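Local coordinates for protein beta-lactamase II (Erythrobacter litoralis, PDB 6V72) that probably hydrolyses beta-lactams to substituted beta-amino acids, as a zinc-dependent class B beta-lactamase, at residues A[178-183]-A[214-219]; A[154-159]-A[170-175]; A[116-121]-A[137-142]; A[90-95]-A[111-116]; A[24-29]-A[38-43]. All coordinates share one frame; numbering follows the deposited sequence. Where two conformers were deposited one is given.

Along the chain the contacts come in series in the order 5, 4, 3, 2, 1, contact 4 ending at Trp116 where contact 3 begins. Contacts 3, 4 and 5 lie in the large mixed sheet. Contacts 3 and 4 share strand 114-117, with centres about 14 Å apart, while contact 5 is centred about 28 Å from contact 3. Contacts 1 and 2, centred about 8 Å apart, build the smaller sheet through neighbouring strands 171-174 and 179-181. Ile170 joins the halves: it packs on Ile137 and Phe139 of contact 3, and its N probably bonds to Thr95 O of contact 4. Two sheets tied together form the alpha-beta/beta-alpha sandwich of the metallo-beta-lactamase fold, which carries the zinc-site residues.

Contact 1: residues A[178-183]-A[214-219]; sequences GIAFGG and AAFPDA
After helix 205-215 the chain turns back along the start of strand 179-181, and the two backbones come nearest where Gly178 CA lies 3.9 Å from Ala219 CA. Phe216 is the first residue to leave helical geometry, and the bend that follows brings Ala219 round to the strand. The segments exchange no hydrogen bonds, so the fit rests on small apolar groups. Ala180 is the residue that both partners meet: its CB lies 3.9 Å from Phe216 CB and 4.1 Å from Ala219 CB. Phe216 holds its CG anti to the carbonyl carbon (chi1 -57°), which brings the inner end of the ring, CG and CD2, obliquely against the Ala180 methyl, while Ala215 CB rests over the rim of one ring face. Ala219 CB also presses on the backbone of the strand, 3.4 Å from Gly178 O. Gly178 has positive phi (68°) and, with Ile179, faces Leu174 in a G1 beta bulge. Beyond the two segments, Arg232 NH2 hydrogen-bonds to the carbonyls of both Phe216 and Ala219 and so pins the turn between them. The Phe216 ring goes on to meet Trp144, Tyr159 and Thr171. The contact packs the first strand of a beta-alpha-beta unit, 179-181, against the exit of its helix 205-215, before strand 221-223 pairs beside 179-181; strand 171-174 lies on the other side of strand 179-181.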
# COMPACT_ATOMS: atom_id res chain seq x y z
N GLY A 178 6.61 22.75 19.85
CA GLY A 178 5.39 22.37 19.15
C GLY A 178 5.59 21.51 17.93
O GLY A 178 4.81 21.62 16.97
N ILE A 179 6.59 20.64 17.93
CA ILE A 179 6.91 19.77 16.80
C ILE A 179 6.81 18.33 17.26
O ILE A 179 7.36 17.96 18.31
CB ILE A 179 8.33 20.05 16.24
CG1 ILE A 179 8.45 21.47 15.71
CG2 ILE A 179 8.71 19.02 15.18
CD1 ILE A 179 9.91 21.91 15.56
N ALA A 180 6.15 17.50 16.47
CA ALA A 180 6.17 16.07 16.72
C ALA A 180 6.48 15.36 15.41
O ALA A 180 5.98 15.77 14.35
CB ALA A 180 4.85 15.56 17.29
N PHE A 181 7.28 14.31 15.49
CA PHE A 181 7.72 13.56 14.32
C PHE A 181 7.18 12.14 14.40
O PHE A 181 7.54 11.38 15.31
CB PHE A 181 9.25 13.56 14.23
CG PHE A 181 9.80 12.82 13.03
CD1 PHE A 181 9.77 13.40 11.77
CD2 PHE A 181 10.39 11.57 13.18
CE1 PHE A 181 10.29 12.73 10.67
CE2 PHE A 181 10.93 10.92 12.09
CZ PHE A 181 10.88 11.48 10.84
N GLY A 182 6.33 11.78 13.44
CA GLY A 182 5.64 10.51 13.47
C GLY A 182 6.32 9.40 12.72
O GLY A 182 5.76 8.30 12.64
N GLY A 183 7.51 9.61 12.18
CA GLY A 183 8.18 8.54 11.47
C GLY A 183 7.36 8.02 10.30
O GLY A 183 6.70 8.77 9.58
N ALA A 214 -2.01 11.67 21.71
CA ALA A 214 -2.15 12.04 23.12
C ALA A 214 -0.81 12.29 23.79
O ALA A 214 -0.76 13.04 24.78
CB ALA A 214 -2.89 10.93 23.88
N ALA A 215 0.25 11.65 23.30
CA ALA A 215 1.58 11.88 23.84
C ALA A 215 2.08 13.28 23.53
O ALA A 215 2.81 13.89 24.34
CB ALA A 215 2.55 10.84 23.26
N PHE A 216 1.73 13.79 22.35
CA PHE A 216 2.13 15.12 21.90
C PHE A 216 0.87 15.90 21.55
O PHE A 216 0.61 16.17 20.37
CB PHE A 216 3.09 15.03 20.71
CG PHE A 216 4.32 14.21 21.01
CD1 PHE A 216 5.27 14.68 21.91
CD2 PHE A 216 4.51 12.96 20.43
CE1 PHE A 216 6.40 13.94 22.21
CE2 PHE A 216 5.62 12.21 20.72
CZ PHE A 216 6.57 12.69 21.62
N PRO A 217 0.08 16.28 22.56
CA PRO A 217 -1.28 16.77 22.29
C PRO A 217 -1.35 18.20 21.79
O PRO A 217 -2.39 18.58 21.24
CB PRO A 217 -1.98 16.64 23.65
CG PRO A 217 -0.86 16.84 24.66
CD PRO A 217 0.36 16.17 24.01
N ASP A 218 -0.31 19.00 21.97
CA ASP A 218 -0.38 20.42 21.65
C ASP A 218 0.39 20.79 20.39
O ASP A 218 0.17 21.88 19.85
CB ASP A 218 0.14 21.25 22.83
CG ASP A 218 -0.62 20.96 24.12
OD1 ASP A 218 -1.86 20.91 24.07
OD2 ASP A 218 0.02 20.77 25.18
N ALA A 219 1.26 19.90 19.90
CA ALA A 219 2.11 20.22 18.76
C ALA A 219 1.28 20.51 17.52
O ALA A 219 0.46 19.68 17.10
CB ALA A 219 3.08 19.06 18.49

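Contact 2: residues A[154-159]-A[170-175]; sequences APLRLY and ITVGLP
Four backbone hydrogen bonds hold strands 157-159 and 171-174 together. Arg157 and Gly173 form one antiparallel hydrogen-bonded pair: Arg157 N meets Gly173 O at 2.8 Å, nearly straight at 170°, and Gly173 N answers to Arg157 O. Tyr159 and Thr171 form the next, with Tyr159 N reaching Thr171 O at 2.9 Å. Between them Leu158 and Val172 make the non-hydrogen-bonded pair. Fifth, Thr171 keeps OG1 in the crowded position between its N and carbonyl carbon (chi1 64°), where it donates to Tyr159 O at 3.0 Å from above the carbonyl plane; that oxygen thus takes two donors, the other being Thr171 N in plane. The ladder is a beta hairpin at the edge of the four-stranded sheet, and the connection between its strands carries His165, a zinc ligand in another structure of this protein, though no zinc is bound here. Apolar contacts line the face of Leu158 and Val172, whose side chains run alongside, Leu158 CD1 3.8 Å from Val172 CG1. Leu156 crosses Leu174 obliquely, CD2 to CD2 at 3.8 Å, and also packs on Val172 and on Ile63 and Val65 of the larger sheet. Pro155, after a cis peptide, lies alongside Leu174. On the face of Tyr159, Thr171 OG1 sits at the edge of the phenol ring. The Arg157 side chain crosses Pro175 at about a right angle, CG 4.0 Å from CD.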
# COMPACT_ATOMS: atom_id res chain seq x y z
N ALA A 154 17.86 14.01 24.63
CA ALA A 154 17.24 15.29 24.98
C ALA A 154 17.81 16.40 24.10
O ALA A 154 19.02 16.40 23.82
CB ALA A 154 17.49 15.60 26.47
N PRO A 155 17.00 17.37 23.67
CA PRO A 155 15.61 17.65 24.08
C PRO A 155 14.54 16.82 23.41
O PRO A 155 13.38 17.00 23.74
CB PRO A 155 15.43 19.12 23.71
CG PRO A 155 16.32 19.28 22.49
CD PRO A 155 17.55 18.46 22.84
N LEU A 156 14.90 15.92 22.49
CA LEU A 156 13.90 15.03 21.93
C LEU A 156 13.28 14.20 23.04
O LEU A 156 13.97 13.69 23.92
CB LEU A 156 14.51 14.11 20.88
CG LEU A 156 14.95 14.83 19.61
CD1 LEU A 156 15.93 13.95 18.87
CD2 LEU A 156 13.78 15.22 18.71
N ARG A 157 11.96 14.05 22.98
CA ARG A 157 11.26 13.13 23.86
C ARG A 157 10.84 11.93 23.02
O ARG A 157 10.12 12.09 22.03
CB ARG A 157 10.07 13.81 24.52
CG ARG A 157 10.48 14.99 25.40
CD ARG A 157 11.36 14.57 26.56
NE ARG A 157 11.43 15.63 27.56
CZ ARG A 157 12.54 16.32 27.87
NH1 ARG A 157 12.48 17.28 28.77
NH2 ARG A 157 13.70 16.03 27.30
N LEU A 158 11.32 10.76 23.39
CA LEU A 158 11.07 9.54 22.62
C LEU A 158 9.85 8.80 23.16
O LEU A 158 9.75 8.57 24.36
CB LEU A 158 12.28 8.61 22.73
CG LEU A 158 13.49 8.87 21.85
CD1 LEU A 158 13.86 10.30 21.75
CD2 LEU A 158 14.61 8.04 22.44
N TYR A 159 8.96 8.39 22.25
CA TYR A 159 7.69 7.79 22.63
C TYR A 159 7.40 6.57 21.75
O TYR A 159 7.39 6.68 20.52
CB TYR A 159 6.54 8.81 22.49
CG TYR A 159 5.22 8.24 22.94
CD1 TYR A 159 4.96 8.00 24.28
CD2 TYR A 159 4.23 7.92 22.01
CE1 TYR A 159 3.76 7.47 24.69
CE2 TYR A 159 3.03 7.39 22.40
CZ TYR A 159 2.79 7.16 23.74
OH TYR A 159 1.56 6.63 24.13
N ILE A 170 8.84 3.88 16.51
CA ILE A 170 8.79 4.88 17.57
C ILE A 170 8.65 6.28 16.97
O ILE A 170 8.74 6.49 15.77
CB ILE A 170 10.01 4.81 18.51
CG1 ILE A 170 11.31 5.14 17.75
CG2 ILE A 170 10.09 3.42 19.18
CD1 ILE A 170 12.55 5.24 18.69
N THR A 171 8.38 7.25 17.86
CA THR A 171 8.15 8.64 17.47
C THR A 171 8.97 9.54 18.39
O THR A 171 9.41 9.12 19.47
CB THR A 171 6.67 9.00 17.56
OG1 THR A 171 6.24 8.90 18.93
CG2 THR A 171 5.82 8.07 16.69
N VAL A 172 9.18 10.79 17.96
CA VAL A 172 9.90 11.75 18.80
C VAL A 172 9.18 13.09 18.76
O VAL A 172 8.50 13.43 17.79
CB VAL A 172 11.38 11.90 18.38
CG1 VAL A 172 12.08 10.54 18.39
CG2 VAL A 172 11.47 12.53 17.01
N GLY A 173 9.33 13.86 19.83
CA GLY A 173 8.70 15.16 19.89
C GLY A 173 9.62 16.17 20.52
O GLY A 173 10.55 15.83 21.27
N LEU A 174 9.32 17.44 20.22
CA LEU A 174 9.95 18.61 20.85
C LEU A 174 8.80 19.45 21.38
O LEU A 174 8.36 20.42 20.73
CB LEU A 174 10.78 19.40 19.85
CG LEU A 174 12.01 18.64 19.35
CD1 LEU A 174 12.57 19.28 18.08
CD2 LEU A 174 13.07 18.55 20.44
N PRO A 175 8.27 19.10 22.56
CA PRO A 175 7.04 19.75 23.03
C PRO A 175 7.20 21.24 23.26
O PRO A 175 6.22 21.98 23.12
CB PRO A 175 6.74 19.00 24.34
CG PRO A 175 7.39 17.69 24.18
CD PRO A 175 8.66 17.97 23.41

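Contact 3: residues A[116-121]-A[137-142]; sequences WAHPLS and ITFDAN
Parallel neighbours near one end of the large mixed sheet, strands 114-117 and 135-139 meet here just where the first runs into a type I turn, His118 to Ser121. Between the two segments a single backbone bond forms: Ile137 N donates to Ala117 O at 2.9 Å, almost straight (173°) but from above the carbonyl plane. Ile137 is the central residue of the contact. Its CG1 lies 3.4 Å from Ala117 O and touches Trp116 CE3 obliquely, while its carbonyl oxygen abuts Pro119 CD at 3.3 Å. Ile137 CG2 sits over the centre of the Phe139 ring and so backs that ring. Phe139 CE2 then reaches His118 CD2 at 3.7 Å, the two ring planes inclined at 33°. Pro119 CD lies over one face of the imidazole near its rim. Trp116 extends to Glu148, a ligand of a calcium ion. Leu120 N holds the imidazole, donating to His118 ND1 at 3.0 Å, close to the ring plane. Ser121 OG, in the conformer given, donates at 2.8 Å to His118 O, which also takes Ser121 N and so closes the turn. With ND1 acting as acceptor, a neutral His118 would probably carry its proton on NE2.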
# COMPACT_ATOMS: atom_id res chain seq x y z
N TRP A 116 20.75 4.71 18.58
CA TRP A 116 19.70 4.26 19.49
C TRP A 116 18.51 3.74 18.70
O TRP A 116 18.14 4.33 17.68
CB TRP A 116 19.24 5.43 20.39
CG TRP A 116 20.28 5.81 21.38
CD1 TRP A 116 21.31 6.69 21.20
CD2 TRP A 116 20.42 5.29 22.70
NE1 TRP A 116 22.08 6.75 22.34
CE2 TRP A 116 21.56 5.90 23.27
CE3 TRP A 116 19.70 4.36 23.46
CZ2 TRP A 116 21.98 5.62 24.57
CZ3 TRP A 116 20.12 4.08 24.74
CH2 TRP A 116 21.25 4.71 25.28
N ALA A 117 17.89 2.66 19.19
CA ALA A 117 16.69 2.13 18.56
C ALA A 117 15.85 1.42 19.61
O ALA A 117 16.34 1.06 20.68
CB ALA A 117 17.01 1.14 17.43
N HIS A 118 14.57 1.22 19.26
CA HIS A 118 13.72 0.33 20.04
C HIS A 118 14.42 -1.02 20.21
O HIS A 118 15.02 -1.52 19.25
CB HIS A 118 12.38 0.15 19.32
CG HIS A 118 11.35 -0.56 20.15
ND1 HIS A 118 11.42 -1.91 20.43
CD2 HIS A 118 10.23 -0.10 20.77
CE1 HIS A 118 10.40 -2.25 21.19
NE2 HIS A 118 9.66 -1.18 21.41
N PRO A 119 14.35 -1.65 21.40
CA PRO A 119 15.13 -2.88 21.62
C PRO A 119 14.76 -4.03 20.71
O PRO A 119 15.59 -4.92 20.49
CB PRO A 119 14.84 -3.25 23.09
CG PRO A 119 13.72 -2.39 23.50
CD PRO A 119 13.72 -1.17 22.63
N LEU A 120 13.52 -4.07 20.20
CA LEU A 120 13.13 -5.23 19.42
C LEU A 120 13.19 -4.94 17.93
O LEU A 120 12.91 -5.83 17.12
CB LEU A 120 11.74 -5.72 19.84
CG LEU A 120 11.62 -6.17 21.30
CD1 LEU A 120 10.22 -6.74 21.62
CD2 LEU A 120 12.75 -7.16 21.68
N SER A 121 13.57 -3.73 17.53
CA SER A 121 13.68 -3.43 16.12
C SER A 121 14.81 -4.26 15.51
O SER A 121 15.87 -4.42 16.13
CB SER A 121 13.92 -1.94 15.90
OG SER A 121 15.13 -1.54 16.50
N ILE A 137 16.90 1.47 23.49
CA ILE A 137 16.16 2.41 24.34
C ILE A 137 15.44 1.65 25.44
O ILE A 137 14.81 0.60 25.19
CB ILE A 137 15.17 3.21 23.48
CG1 ILE A 137 15.88 4.01 22.39
CG2 ILE A 137 14.27 4.10 24.34
CD1 ILE A 137 14.91 4.47 21.25
N THR A 138 15.48 2.19 26.65
CA THR A 138 14.61 1.72 27.72
C THR A 138 13.32 2.53 27.69
O THR A 138 13.34 3.74 27.91
CB THR A 138 15.28 1.84 29.09
OG1 THR A 138 15.64 3.21 29.33
CG2 THR A 138 16.53 1.00 29.13
N PHE A 139 12.19 1.84 27.45
CA PHE A 139 10.88 2.47 27.43
C PHE A 139 10.11 2.06 28.68
O PHE A 139 10.12 0.89 29.07
CB PHE A 139 10.07 2.06 26.19
CG PHE A 139 10.46 2.79 24.93
CD1 PHE A 139 10.24 4.14 24.80
CD2 PHE A 139 11.08 2.11 23.88
CE1 PHE A 139 10.59 4.83 23.66
CE2 PHE A 139 11.44 2.78 22.71
CZ PHE A 139 11.19 4.15 22.59
N ASP A 140 9.45 3.04 29.30
CA ASP A 140 8.59 2.66 30.41
C ASP A 140 7.25 2.15 29.87
O ASP A 140 6.99 2.14 28.67
CB ASP A 140 8.45 3.82 31.43
CG ASP A 140 7.54 4.97 30.99
OD1 ASP A 140 6.69 4.83 30.10
OD2 ASP A 140 7.69 6.06 31.62
N ALA A 141 6.41 1.68 30.80
CA ALA A 141 5.19 0.99 30.42
C ALA A 141 4.17 1.93 29.80
O ALA A 141 3.22 1.46 29.17
CB ALA A 141 4.60 0.30 31.64
N ASN A 142 4.36 3.24 29.93
CA ASN A 142 3.50 4.22 29.28
C ASN A 142 4.01 4.64 27.92
O ASN A 142 3.35 5.44 27.23
CB ASN A 142 3.35 5.44 30.18
CG ASN A 142 2.59 5.13 31.44
OD1 ASN A 142 2.94 5.60 32.51
ND2 ASN A 142 1.56 4.31 31.31

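Contact 4: residues A[90-95]-A[111-116]; sequences RAAVVT and ANIATW
Three backbone bonds join segments 90-95 and 111-116 in parallel register. Ala92 N reaches Ala114 O at 2.9 Å, in the carbonyl plane, and Val94 N reaches Trp116 O at 3.0 Å, nearly along the C=O axis. Between them Trp116 N meets Ala92 O in a weak, bent bond (130°). Ala92 O lies at the edge of the indole, near its plane, 3.5 Å from Trp116 CD1 and as close to Trp116 CB. On the face of Val93 and Trp116 the contact is made at the bases of the side chains, Val93 CB to Trp116 CB at 4.2 Å, and Val93 CG2, anti to its backbone N, rests on Trp116 O. On the other face Ala92 CB touches Ile113 CG2 at 4.0 Å. Further out, a Schellman motif with Asn112 as its C-prime residue ends helix 105-110 and leads through Ile113 into the strand; Leu108 of that helix packs on Ala92 and Ile113. Thr115 OG1 bonds to His109, Arg90 NH1 to Ser152 O, and Thr95 OG1 to Asp66. Leu153 of helix 147-153 covers Ala91 and Val93 from the opposite face. Parallel neighbouring strands joined through a helix make a beta-alpha-beta unit. The connection carries His96, His98 and Asp100, the His-X-His-X-Asp motif of metallo-beta-lactamases, zinc ligands in another structure of this protein; here no zinc is bound and 98-103 are not modelled.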
# COMPACT_ATOMS: atom_id res chain seq x y z
N ARG A 90 26.46 13.84 17.77
CA ARG A 90 27.00 12.96 18.79
C ARG A 90 26.11 11.78 19.11
O ARG A 90 26.60 10.79 19.68
CB ARG A 90 27.32 13.72 20.07
CG ARG A 90 26.15 14.18 20.79
CD ARG A 90 26.50 14.47 22.25
NE ARG A 90 25.37 15.21 22.77
CZ ARG A 90 24.25 14.65 23.22
NH1 ARG A 90 24.11 13.32 23.25
NH2 ARG A 90 23.28 15.45 23.64
N ALA A 91 24.83 11.83 18.74
CA ALA A 91 23.94 10.70 18.98
C ALA A 91 22.90 10.69 17.89
O ALA A 91 22.60 11.72 17.29
CB ALA A 91 23.26 10.78 20.35
N ALA A 92 22.33 9.52 17.64
CA ALA A 92 21.32 9.35 16.61
C ALA A 92 20.28 8.36 17.11
O ALA A 92 20.60 7.43 17.86
CB ALA A 92 21.89 8.82 15.29
N VAL A 93 19.05 8.54 16.67
CA VAL A 93 17.97 7.61 16.98
C VAL A 93 17.27 7.30 15.67
O VAL A 93 17.08 8.20 14.84
CB VAL A 93 16.99 8.16 18.06
CG1 VAL A 93 16.36 9.50 17.65
CG2 VAL A 93 15.90 7.13 18.35
N VAL A 94 16.94 6.03 15.46
CA VAL A 94 16.16 5.64 14.28
C VAL A 94 14.76 5.25 14.72
O VAL A 94 14.56 4.66 15.80
CB VAL A 94 16.83 4.51 13.48
CG1 VAL A 94 18.17 4.99 12.96
CG2 VAL A 94 16.98 3.26 14.34
N THR A 95 13.78 5.62 13.91
CA THR A 95 12.40 5.40 14.32
C THR A 95 11.82 4.09 13.82
O THR A 95 10.74 3.71 14.26
CB THR A 95 11.50 6.56 13.86
OG1 THR A 95 11.53 6.68 12.42
CG2 THR A 95 11.97 7.87 14.49
N ALA A 111 31.36 7.00 11.67
CA ALA A 111 31.57 8.31 12.27
C ALA A 111 31.55 8.27 13.80
O ALA A 111 31.52 9.33 14.43
CB ALA A 111 30.51 9.30 11.77
N ASN A 112 31.55 7.07 14.40
CA ASN A 112 31.59 6.90 15.85
C ASN A 112 30.40 7.57 16.53
O ASN A 112 30.52 8.12 17.62
CB ASN A 112 32.89 7.44 16.45
CG ASN A 112 34.03 6.44 16.35
OD1 ASN A 112 33.92 5.43 15.66
ND2 ASN A 112 35.12 6.73 17.05
N ILE A 113 29.25 7.55 15.87
CA ILE A 113 28.04 8.13 16.44
C ILE A 113 27.28 7.07 17.22
O ILE A 113 27.04 5.97 16.71
CB ILE A 113 27.16 8.73 15.33
CG1 ILE A 113 27.89 9.92 14.70
CG2 ILE A 113 25.81 9.16 15.89
CD1 ILE A 113 27.29 10.37 13.36
N ALA A 114 26.89 7.41 18.46
CA ALA A 114 26.10 6.52 19.30
C ALA A 114 24.68 6.43 18.76
O ALA A 114 23.96 7.43 18.74
CB ALA A 114 26.07 7.04 20.74
N THR A 115 24.26 5.24 18.39
CA THR A 115 22.99 5.02 17.71
C THR A 115 22.02 4.31 18.64
O THR A 115 22.42 3.41 19.38
CB THR A 115 23.23 4.18 16.46
OG1 THR A 115 24.04 3.05 16.82
CG2 THR A 115 23.98 5.02 15.43
N TRP A 116 20.75 4.71 18.58
CA TRP A 116 19.70 4.26 19.49
C TRP A 116 18.51 3.74 18.70
O TRP A 116 18.14 4.33 17.68
CB TRP A 116 19.24 5.43 20.39
CG TRP A 116 20.28 5.81 21.38
CD1 TRP A 116 21.31 6.69 21.20
CD2 TRP A 116 20.42 5.29 22.70
NE1 TRP A 116 22.08 6.75 22.34
CE2 TRP A 116 21.56 5.90 23.27
CE3 TRP A 116 19.70 4.36 23.46
CZ2 TRP A 116 21.98 5.62 24.57
CZ3 TRP A 116 20.12 4.08 24.74
CH2 TRP A 116 21.25 4.71 25.28

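Contact 5: residues A[24-29]-A[38-43]; sequences EVSFSQ and TTYLDL. With FMT (formic acid), chain J.
Val25 and Thr39 lie side by side and point the same way, touching methyl to methyl at 3.9 Å between Val25 CG2 and Thr39 CG2. Each of these methyls stands anti to its own carbonyl carbon, beside the backbone N, while Thr39 OG1 takes the crowded position (chi1 51°). Val25 CG1 turns instead over the rim of one face of the Phe27 ring. Ser26 and Thr38 share the other face of the sheet as an antiparallel hydrogen-bonded pair. Ser26 N donates to Thr38 O at 2.9 Å in a nearly straight bond (175°), and Thr38 N returns one to Ser26 O at 2.8 Å. Ser26 OG lies at the edge of the Tyr40 ring, 4.3 Å from Tyr40 CE1, and both hydroxyls, Ser26 OG and Tyr40 OH, bond to the same carboxylate oxygen, OE2 of Glu14. Beyond the Ser26–Thr38 pair, direct backbone bonding gives way to water: one molecule donates to Glu24 O at 2.7 Å and accepts from Tyr40 N at 2.9 Å. A second water joins Ser26 O, Ser28 OG and Thr38 OG1, while O2 of a formic acid molecule, probably from the crystallisation liquor, lies 3.3 Å from Thr38 OG1, a hydrogen bond that is not settled. The contact belongs to the hairpin of strands 25-29 and 34-41 in the large sheet. Strand 20-22 flanks it beyond Phe27 and strand 49-58 beyond Thr39, and helix 71-84 lies over Val25 and Thr39, with Trp80 stacked on Phe27.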
# COMPACT_ATOMS: atom_id res chain seq x y z
N GLU A 24 23.48 15.88 -2.03
CA GLU A 24 22.15 15.35 -2.35
C GLU A 24 21.11 15.64 -1.27
O GLU A 24 19.98 15.16 -1.39
CB GLU A 24 22.22 13.83 -2.57
CG GLU A 24 23.11 13.36 -3.71
CD GLU A 24 23.46 11.88 -3.57
OE1 GLU A 24 24.67 11.56 -3.46
OE2 GLU A 24 22.54 11.03 -3.54
N VAL A 25 21.47 16.35 -0.21
CA VAL A 25 20.56 16.54 0.92
C VAL A 25 19.91 17.91 0.81
O VAL A 25 20.57 18.91 0.52
CB VAL A 25 21.29 16.41 2.26
CG1 VAL A 25 20.28 16.46 3.43
CG2 VAL A 25 22.11 15.15 2.29
N SER A 26 18.61 17.95 1.05
CA SER A 26 17.87 19.21 1.16
C SER A 26 17.60 19.47 2.63
O SER A 26 17.00 18.64 3.32
CB SER A 26 16.56 19.12 0.38
OG SER A 26 16.80 19.02 -1.01
N PHE A 27 18.01 20.63 3.13
CA PHE A 27 17.78 20.99 4.52
C PHE A 27 16.74 22.10 4.62
O PHE A 27 16.79 23.07 3.86
CB PHE A 27 19.07 21.46 5.20
CG PHE A 27 20.03 20.35 5.50
CD1 PHE A 27 19.83 19.50 6.59
CD2 PHE A 27 21.16 20.17 4.71
CE1 PHE A 27 20.73 18.48 6.86
CE2 PHE A 27 22.06 19.17 4.98
CZ PHE A 27 21.85 18.32 6.07
N SER A 28 15.83 21.98 5.58
CA SER A 28 14.91 23.07 5.85
C SER A 28 14.76 23.22 7.35
O SER A 28 14.86 22.25 8.10
CB SER A 28 13.55 22.88 5.19
OG SER A 28 13.02 21.60 5.45
N GLN A 29 14.53 24.44 7.79
CA GLN A 29 14.46 24.73 9.21
C GLN A 29 13.00 24.68 9.68
O GLN A 29 12.15 25.40 9.14
CB GLN A 29 15.08 26.10 9.50
CG GLN A 29 15.54 26.25 10.92
CD GLN A 29 16.11 27.61 11.19
OE1 GLN A 29 17.29 27.74 11.51
NE2 GLN A 29 15.29 28.64 11.04
N THR A 38 16.07 16.06 4.07
CA THR A 38 15.30 15.34 3.07
C THR A 38 16.23 14.81 2.00
O THR A 38 17.07 15.56 1.47
CB THR A 38 14.22 16.22 2.44
OG1 THR A 38 13.36 16.71 3.47
CG2 THR A 38 13.38 15.45 1.41
N THR A 39 16.07 13.54 1.66
CA THR A 39 16.78 12.94 0.55
C THR A 39 15.80 12.15 -0.31
O THR A 39 14.68 11.83 0.11
CB THR A 39 17.91 12.02 1.03
OG1 THR A 39 17.40 11.09 2.01
CG2 THR A 39 19.08 12.84 1.60
N TYR A 40 16.23 11.82 -1.52
CA TYR A 40 15.32 11.23 -2.49
C TYR A 40 15.88 9.94 -3.04
O TYR A 40 17.10 9.75 -3.18
CB TYR A 40 15.03 12.19 -3.66
CG TYR A 40 14.34 13.45 -3.20
CD1 TYR A 40 15.09 14.55 -2.77
CD2 TYR A 40 12.96 13.54 -3.15
CE1 TYR A 40 14.46 15.70 -2.32
CE2 TYR A 40 12.32 14.68 -2.71
CZ TYR A 40 13.08 15.76 -2.29
OH TYR A 40 12.47 16.91 -1.85
N LEU A 41 14.97 9.04 -3.35
CA LEU A 41 15.33 7.78 -3.97
C LEU A 41 14.42 7.58 -5.18
O LEU A 41 13.21 7.78 -5.08
CB LEU A 41 15.17 6.64 -2.97
CG LEU A 41 15.51 5.28 -3.55
CD1 LEU A 41 17.02 5.16 -3.55
CD2 LEU A 41 14.89 4.23 -2.68
N ASP A 42 15.02 7.21 -6.30
CA ASP A 42 14.29 6.87 -7.52
C ASP A 42 14.89 5.57 -8.06
O ASP A 42 15.55 5.57 -9.10
CB ASP A 42 14.38 8.00 -8.54
CG ASP A 42 13.39 7.84 -9.67
OD1 ASP A 42 13.25 8.78 -10.48
OD2 ASP A 42 12.73 6.78 -9.73
N LEU A 43 14.66 4.46 -7.35
CA LEU A 43 15.39 3.23 -7.66
C LEU A 43 14.90 2.58 -8.96
O LEU A 43 15.71 2.13 -9.77
CB LEU A 43 15.28 2.23 -6.50
CG LEU A 43 16.39 2.32 -5.45
CD1 LEU A 43 16.41 1.10 -4.54
CD2 LEU A 43 17.75 2.56 -6.10
C FMT J . 9.14 16.50 2.24
O1 FMT J . 8.88 15.30 2.26
O2 FMT J . 10.23 16.98 2.54
O HOH W 1 18.60 13.10 -2.52
O HOH W 2 14.17 19.39 4.06